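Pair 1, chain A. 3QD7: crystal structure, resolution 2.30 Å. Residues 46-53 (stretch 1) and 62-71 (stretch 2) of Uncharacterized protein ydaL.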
# COMPACT_ATOMS: atom_id res chain seq x y z
N GLN A 46 -5.78 -13.92 3.81
CA GLN A 46 -6.80 -13.04 3.25
C GLN A 46 -7.07 -11.78 4.08
O GLN A 46 -7.34 -10.72 3.52
CB GLN A 46 -8.10 -13.81 3.05
CG GLN A 46 -9.17 -13.00 2.35
CD GLN A 46 -10.51 -13.69 2.42
OE1 GLN A 46 -10.58 -14.88 2.77
NE2 GLN A 46 -11.58 -12.97 2.12
N GLN A 47 -7.03 -11.89 5.40
CA GLN A 47 -7.39 -10.77 6.24
C GLN A 47 -6.28 -9.71 6.31
O GLN A 47 -6.47 -8.62 6.86
CB GLN A 47 -7.85 -11.24 7.64
CG GLN A 47 -6.77 -11.79 8.57
CD GLN A 47 -6.43 -13.27 8.32
OE1 GLN A 47 -5.42 -13.76 8.83
NE2 GLN A 47 -7.27 -13.99 7.54
N ALA A 48 -5.13 -10.05 5.75
CA ALA A 48 -3.97 -9.14 5.69
C ALA A 48 -3.94 -8.49 4.35
O ALA A 48 -2.92 -7.96 3.97
CB ALA A 48 -2.68 -9.90 5.90
N SER A 49 -5.03 -8.57 3.59
CA SER A 49 -5.01 -7.99 2.27
C SER A 49 -6.19 -7.04 2.03
O SER A 49 -7.23 -7.19 2.64
CB SER A 49 -4.91 -9.08 1.19
OG SER A 49 -6.15 -9.71 0.97
N LEU A 50 -5.97 -6.02 1.21
CA LEU A 50 -6.95 -5.00 0.97
C LEU A 50 -7.22 -4.91 -0.53
O LEU A 50 -6.33 -4.58 -1.31
CB LEU A 50 -6.44 -3.65 1.51
CG LEU A 50 -7.31 -2.43 1.23
CD1 LEU A 50 -8.62 -2.50 2.05
CD2 LEU A 50 -6.55 -1.13 1.51
N ASN A 51 -8.46 -5.15 -0.93
CA ASN A 51 -8.86 -5.15 -2.33
C ASN A 51 -9.53 -3.83 -2.80
O ASN A 51 -10.68 -3.53 -2.44
CB ASN A 51 -9.74 -6.40 -2.58
CG ASN A 51 -10.28 -6.48 -4.00
OD1 ASN A 51 -11.04 -7.40 -4.32
ND2 ASN A 51 -9.90 -5.57 -4.85
N LEU A 52 -8.80 -3.06 -3.61
CA LEU A 52 -9.19 -1.72 -4.06
C LEU A 52 -9.69 -1.69 -5.50
O LEU A 52 -9.92 -0.60 -6.07
CB LEU A 52 -7.98 -0.80 -4.00
CG LEU A 52 -7.71 0.10 -2.80
CD1 LEU A 52 -8.35 -0.41 -1.55
CD2 LEU A 52 -6.21 0.37 -2.64
N LEU A 53 -9.82 -2.86 -6.10
CA LEU A 53 -10.24 -2.95 -7.50
C LEU A 53 -11.58 -2.27 -7.69
O LEU A 53 -12.52 -2.48 -6.90
CB LEU A 53 -10.29 -4.40 -7.99
CG LEU A 53 -8.95 -5.13 -7.94
CD1 LEU A 53 -9.20 -6.61 -8.14
CD2 LEU A 53 -7.96 -4.61 -8.99
N LYS A 62 -10.27 6.31 2.02
CA LYS A 62 -10.94 5.89 3.25
C LYS A 62 -10.62 4.44 3.64
O LYS A 62 -10.37 4.15 4.81
CB LYS A 62 -12.47 6.11 3.13
CG LYS A 62 -12.87 7.57 2.82
CD LYS A 62 -14.37 7.88 3.11
CE LYS A 62 -15.29 7.15 2.15
NZ LYS A 62 -16.58 7.88 1.97
N MET A 63 -10.60 3.54 2.67
CA MET A 63 -10.29 2.12 2.90
C MET A 63 -8.84 1.88 3.35
O MET A 63 -8.57 1.14 4.27
CB MET A 63 -10.59 1.30 1.63
CG MET A 63 -12.07 1.26 1.25
SD MET A 63 -12.33 0.65 -0.43
CE MET A 63 -12.24 -1.11 -0.15
N VAL A 64 -7.89 2.53 2.68
CA VAL A 64 -6.47 2.36 3.02
C VAL A 64 -6.22 2.84 4.46
O VAL A 64 -5.56 2.18 5.25
CB VAL A 64 -5.56 3.11 1.96
CG1 VAL A 64 -4.10 3.22 2.42
CG2 VAL A 64 -5.68 2.43 0.58
N PHE A 65 -6.75 4.01 4.77
CA PHE A 65 -6.60 4.58 6.09
C PHE A 65 -7.18 3.65 7.13
O PHE A 65 -6.51 3.27 8.08
CB PHE A 65 -7.27 5.95 6.15
CG PHE A 65 -7.18 6.60 7.48
CD1 PHE A 65 -8.32 6.74 8.28
CD2 PHE A 65 -5.97 7.11 7.94
CE1 PHE A 65 -8.25 7.37 9.52
CE2 PHE A 65 -5.89 7.75 9.19
CZ PHE A 65 -7.03 7.87 9.97
N SER A 66 -8.44 3.26 6.92
CA SER A 66 -9.12 2.37 7.85
C SER A 66 -8.43 0.99 7.95
O SER A 66 -8.29 0.43 9.04
CB SER A 66 -10.58 2.23 7.40
OG SER A 66 -11.30 1.47 8.33
N PHE A 67 -8.00 0.45 6.81
CA PHE A 67 -7.35 -0.87 6.76
C PHE A 67 -6.01 -0.84 7.50
O PHE A 67 -5.70 -1.72 8.30
CB PHE A 67 -7.15 -1.31 5.30
CG PHE A 67 -6.36 -2.59 5.15
CD1 PHE A 67 -6.95 -3.84 5.43
CD2 PHE A 67 -5.03 -2.55 4.68
CE1 PHE A 67 -6.22 -5.04 5.26
CE2 PHE A 67 -4.31 -3.74 4.51
CZ PHE A 67 -4.90 -4.98 4.80
N ILE A 68 -5.20 0.17 7.23
CA ILE A 68 -3.91 0.24 7.92
C ILE A 68 -4.07 0.44 9.44
O ILE A 68 -3.39 -0.23 10.24
CB ILE A 68 -2.99 1.33 7.31
CG1 ILE A 68 -2.70 1.00 5.84
CG2 ILE A 68 -1.65 1.44 8.14
CD1 ILE A 68 -1.85 -0.25 5.64
N GLN A 69 -4.99 1.31 9.85
CA GLN A 69 -5.35 1.42 11.28
C GLN A 69 -5.76 0.07 11.89
O GLN A 69 -5.33 -0.26 12.99
CB GLN A 69 -6.49 2.43 11.50
CG GLN A 69 -6.18 3.89 11.08
CD GLN A 69 -5.01 4.55 11.84
OE1 GLN A 69 -4.41 5.52 11.36
NE2 GLN A 69 -4.71 4.05 13.02
N GLN A 70 -6.60 -0.69 11.17
CA GLN A 70 -7.07 -2.00 11.64
C GLN A 70 -5.90 -2.97 11.75
O GLN A 70 -5.76 -3.67 12.75
CB GLN A 70 -8.15 -2.59 10.69
CG GLN A 70 -8.30 -4.15 10.74
CD GLN A 70 -8.37 -4.87 9.35
OE1 GLN A 70 -7.59 -5.80 9.06
NE2 GLN A 70 -9.34 -4.45 8.50
N ALA A 71 -5.07 -3.02 10.71
CA ALA A 71 -3.92 -3.95 10.65
C ALA A 71 -2.95 -3.67 11.82
O ALA A 71 -2.48 -4.58 12.48
CB ALA A 71 -3.21 -3.82 9.32

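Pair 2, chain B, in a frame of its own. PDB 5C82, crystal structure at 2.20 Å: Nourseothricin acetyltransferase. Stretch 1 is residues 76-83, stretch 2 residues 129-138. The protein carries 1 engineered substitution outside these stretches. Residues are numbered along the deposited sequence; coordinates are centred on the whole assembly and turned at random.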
# COMPACT_ATOMS: atom_id res chain seq x y z
N ASP B 76 -4.60 -2.17 -21.84
CA ASP B 76 -5.35 -2.36 -20.61
C ASP B 76 -5.72 -3.87 -20.39
O ASP B 76 -6.91 -4.19 -20.28
CB ASP B 76 -6.59 -1.44 -20.62
CG ASP B 76 -7.30 -1.28 -19.28
OD1 ASP B 76 -6.73 -0.65 -18.36
OD2 ASP B 76 -8.46 -1.76 -19.17
N PRO B 77 -4.74 -4.81 -20.34
CA PRO B 77 -5.10 -6.24 -20.18
C PRO B 77 -5.18 -6.75 -18.74
O PRO B 77 -5.87 -7.74 -18.48
CB PRO B 77 -4.01 -6.97 -20.97
CG PRO B 77 -2.82 -6.03 -20.95
CD PRO B 77 -3.27 -4.66 -20.48
N ASP B 78 -4.43 -6.12 -17.82
CA ASP B 78 -4.36 -6.50 -16.41
C ASP B 78 -5.47 -5.88 -15.56
O ASP B 78 -5.71 -6.35 -14.45
CB ASP B 78 -2.97 -6.20 -15.84
CG ASP B 78 -1.85 -7.04 -16.43
OD1 ASP B 78 -2.09 -8.24 -16.70
OD2 ASP B 78 -0.73 -6.51 -16.58
N SER B 79 -6.15 -4.84 -16.09
CA SER B 79 -7.28 -4.17 -15.44
C SER B 79 -8.62 -4.71 -16.00
O SER B 79 -8.68 -5.05 -17.19
CB SER B 79 -7.19 -2.66 -15.64
OG SER B 79 -8.30 -1.98 -15.09
N ARG B 80 -9.66 -4.81 -15.15
CA ARG B 80 -11.01 -5.26 -15.54
C ARG B 80 -12.07 -4.84 -14.52
O ARG B 80 -11.80 -4.80 -13.32
CB ARG B 80 -11.06 -6.77 -15.74
CG ARG B 80 -12.23 -7.24 -16.62
CD ARG B 80 -11.93 -8.62 -17.13
NE ARG B 80 -12.80 -9.04 -18.21
CZ ARG B 80 -12.38 -9.73 -19.27
NH1 ARG B 80 -11.09 -10.03 -19.40
NH2 ARG B 80 -13.24 -10.10 -20.21
N THR B 81 -13.29 -4.55 -15.01
CA THR B 81 -14.46 -4.22 -14.21
C THR B 81 -15.58 -5.21 -14.55
O THR B 81 -15.92 -5.38 -15.71
CB THR B 81 -14.94 -2.76 -14.43
OG1 THR B 81 -13.90 -1.85 -14.10
CG2 THR B 81 -16.21 -2.40 -13.63
N PHE B 82 -16.15 -5.84 -13.51
CA PHE B 82 -17.30 -6.73 -13.64
C PHE B 82 -18.51 -6.06 -13.03
O PHE B 82 -18.42 -5.48 -11.95
CB PHE B 82 -17.04 -8.09 -12.99
CG PHE B 82 -15.87 -8.82 -13.58
CD1 PHE B 82 -15.99 -9.51 -14.78
CD2 PHE B 82 -14.66 -8.91 -12.89
CE1 PHE B 82 -14.91 -10.20 -15.32
CE2 PHE B 82 -13.58 -9.59 -13.42
CZ PHE B 82 -13.71 -10.26 -14.63
N VAL B 83 -19.65 -6.12 -13.73
CA VAL B 83 -20.91 -5.52 -13.28
C VAL B 83 -21.93 -6.60 -13.04
O VAL B 83 -21.90 -7.63 -13.72
CB VAL B 83 -21.45 -4.44 -14.27
CG1 VAL B 83 -20.61 -3.16 -14.24
CG2 VAL B 83 -21.60 -4.99 -15.70
N LEU B 129 -16.02 -13.77 -9.48
CA LEU B 129 -15.64 -13.34 -10.84
C LEU B 129 -14.23 -12.74 -10.83
O LEU B 129 -13.43 -13.03 -11.72
CB LEU B 129 -16.65 -12.34 -11.40
CG LEU B 129 -18.02 -12.90 -11.86
CD1 LEU B 129 -18.92 -11.76 -12.34
CD2 LEU B 129 -17.87 -13.93 -13.01
N ALA B 130 -13.91 -11.96 -9.75
CA ALA B 130 -12.58 -11.40 -9.50
C ALA B 130 -11.58 -12.55 -9.32
O ALA B 130 -10.49 -12.49 -9.88
CB ALA B 130 -12.60 -10.51 -8.26
N THR B 131 -11.98 -13.62 -8.62
CA THR B 131 -11.15 -14.80 -8.34
C THR B 131 -10.83 -15.56 -9.62
O THR B 131 -9.67 -15.92 -9.83
CB THR B 131 -11.77 -15.66 -7.20
OG1 THR B 131 -11.81 -14.83 -6.04
CG2 THR B 131 -10.96 -16.89 -6.87
N GLU B 132 -11.82 -15.75 -10.50
CA GLU B 132 -11.61 -16.43 -11.79
C GLU B 132 -10.59 -15.69 -12.65
O GLU B 132 -9.66 -16.31 -13.17
CB GLU B 132 -12.95 -16.63 -12.53
CG GLU B 132 -13.95 -17.52 -11.79
CD GLU B 132 -15.35 -17.52 -12.39
OE1 GLU B 132 -15.60 -16.74 -13.33
OE2 GLU B 132 -16.21 -18.26 -11.87
N PHE B 133 -10.71 -14.36 -12.77
CA PHE B 133 -9.77 -13.49 -13.49
C PHE B 133 -8.36 -13.60 -12.90
O PHE B 133 -7.38 -13.60 -13.65
CB PHE B 133 -10.27 -12.03 -13.42
CG PHE B 133 -9.46 -11.03 -14.21
CD1 PHE B 133 -9.57 -10.95 -15.60
CD2 PHE B 133 -8.56 -10.18 -13.58
CE1 PHE B 133 -8.82 -10.01 -16.33
CE2 PHE B 133 -7.81 -9.24 -14.30
CZ PHE B 133 -7.95 -9.16 -15.67
N ALA B 134 -8.25 -13.69 -11.56
CA ALA B 134 -6.97 -13.84 -10.85
C ALA B 134 -6.29 -15.15 -11.27
O ALA B 134 -5.10 -15.15 -11.60
CB ALA B 134 -7.20 -13.82 -9.34
N ARG B 135 -7.07 -16.24 -11.31
CA ARG B 135 -6.62 -17.57 -11.74
C ARG B 135 -6.11 -17.51 -13.17
O ARG B 135 -4.99 -17.94 -13.41
CB ARG B 135 -7.75 -18.62 -11.59
CG ARG B 135 -8.07 -18.98 -10.14
CD ARG B 135 -8.98 -20.20 -10.02
NE ARG B 135 -8.26 -21.45 -10.30
CZ ARG B 135 -8.80 -22.66 -10.23
NH1 ARG B 135 -10.07 -22.82 -9.89
NH2 ARG B 135 -8.06 -23.73 -10.50
N GLU B 136 -6.88 -16.89 -14.09
CA GLU B 136 -6.51 -16.73 -15.51
C GLU B 136 -5.14 -16.04 -15.66
O GLU B 136 -4.31 -16.47 -16.46
CB GLU B 136 -7.59 -15.93 -16.27
CG GLU B 136 -8.91 -16.64 -16.47
CD GLU B 136 -10.05 -15.80 -17.02
OE1 GLU B 136 -9.78 -14.79 -17.71
OE2 GLU B 136 -11.22 -16.16 -16.76
N ARG B 137 -4.88 -15.01 -14.83
CA ARG B 137 -3.61 -14.27 -14.79
C ARG B 137 -2.49 -15.01 -14.07
O ARG B 137 -1.33 -14.60 -14.17
CB ARG B 137 -3.82 -12.88 -14.17
CG ARG B 137 -4.73 -11.94 -14.97
CD ARG B 137 -4.02 -11.33 -16.16
NE ARG B 137 -4.94 -10.63 -17.06
CZ ARG B 137 -5.59 -11.20 -18.07
NH1 ARG B 137 -5.47 -12.50 -18.30
NH2 ARG B 137 -6.39 -10.47 -18.84
N GLY B 138 -2.82 -16.10 -13.37
CA GLY B 138 -1.85 -16.87 -12.59
C GLY B 138 -1.48 -16.19 -11.29
O GLY B 138 -0.35 -16.34 -10.81

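Pair 1, from the uncharacterized protein ydaL, and pair 2, from nourseothricin acetyltransferase, each lay a short strand across one side of a helix that runs nearly the opposite way. The axes of strand and helix approach to 9.7 Å at 166° in pair 1 and to 9.8 Å at 152° in pair 2. Fourteen central residues superpose with an RMSD of 0.9 Å, and the buried surface is almost the same, 383 and 391 Å².

The common anchor is a phenylalanine on the helix, F67(A) matched to F133(B), with CA atoms 0.5 Å apart after superposition. Both have chi1 in t and chi2 near 75°, so the two rings lie in much the same place, and both point toward the strand. The backbone that leads into the strand borders each ring at its edge. In pair 1, Q47(A) O lies 3.9 Å from F67(A) CE1 and A48(A) C lies 3.7 Å from F67(A) CZ; in pair 2, P77(B) O lies 3.8 Å from F133(B) CZ and D78(B) O lies 3.6 Å from F133(B) CE2.

One face of each ring is covered by the matched strand residue, L50(A) or R80(B), whose CA-to-CB bond points toward the helix. L50(A) CB sits 3.6 Å from the centroid of the F67(A) ring, only 8° off the normal, a close CH-pi contact. R80(B) CB makes the equivalent contact with the F133(B) ring at 4.2 Å and 21°. Beyond CB the solutions part. The leucine reaches along the helix, with L50(A) CD2 3.8 Å from V64(A) CG2 and L50(A) CD1 4.3 Å from M63(A) CB. The arginine is extended, chi1 to chi3 all t; its R80(B) CD passes 3.5 Å from F133(B) CE1, and its guanidinium is hydrogen-bonded elsewhere in the structure.

Two residues on, L52(A) matches F82(B). L52(A) starts sideways, but its end comes nearer the helix, placing CD2 3.9 Å from V64(A) CG2 and CD1 4.2 Å from M63(A) CE. In pair 2 the valine position is A130(B), which has no gamma carbons, and the larger F82(B) points toward the helix. One face of its ring is covered by L129(B) CB, F82(B) CB lies 4.2 Å from L129(B) CD1, and F82(B) CZ comes within 4.1 Å of F133(B) CB. L129(B) matches M63(A), whose longer side chain also brings CE within 3.7 Å of N51(A) O.

The other end differs in polarity. A71(A) has no contact with the strand, whereas its match R137(B) donates a hydrogen bond from NH2 to P77(B) O at 2.8 Å and a weak one from NE to P77(B) O at 3.4 Å. A long salt bridge joins R137(B) NE to D78(B) OD1 at 3.7 Å, although the aspartate is poorly ordered. Pair 1 has no hydrogen bond between its stretches and packs chiefly through apolar side chains; pair 2 adds charge to the same scaffold.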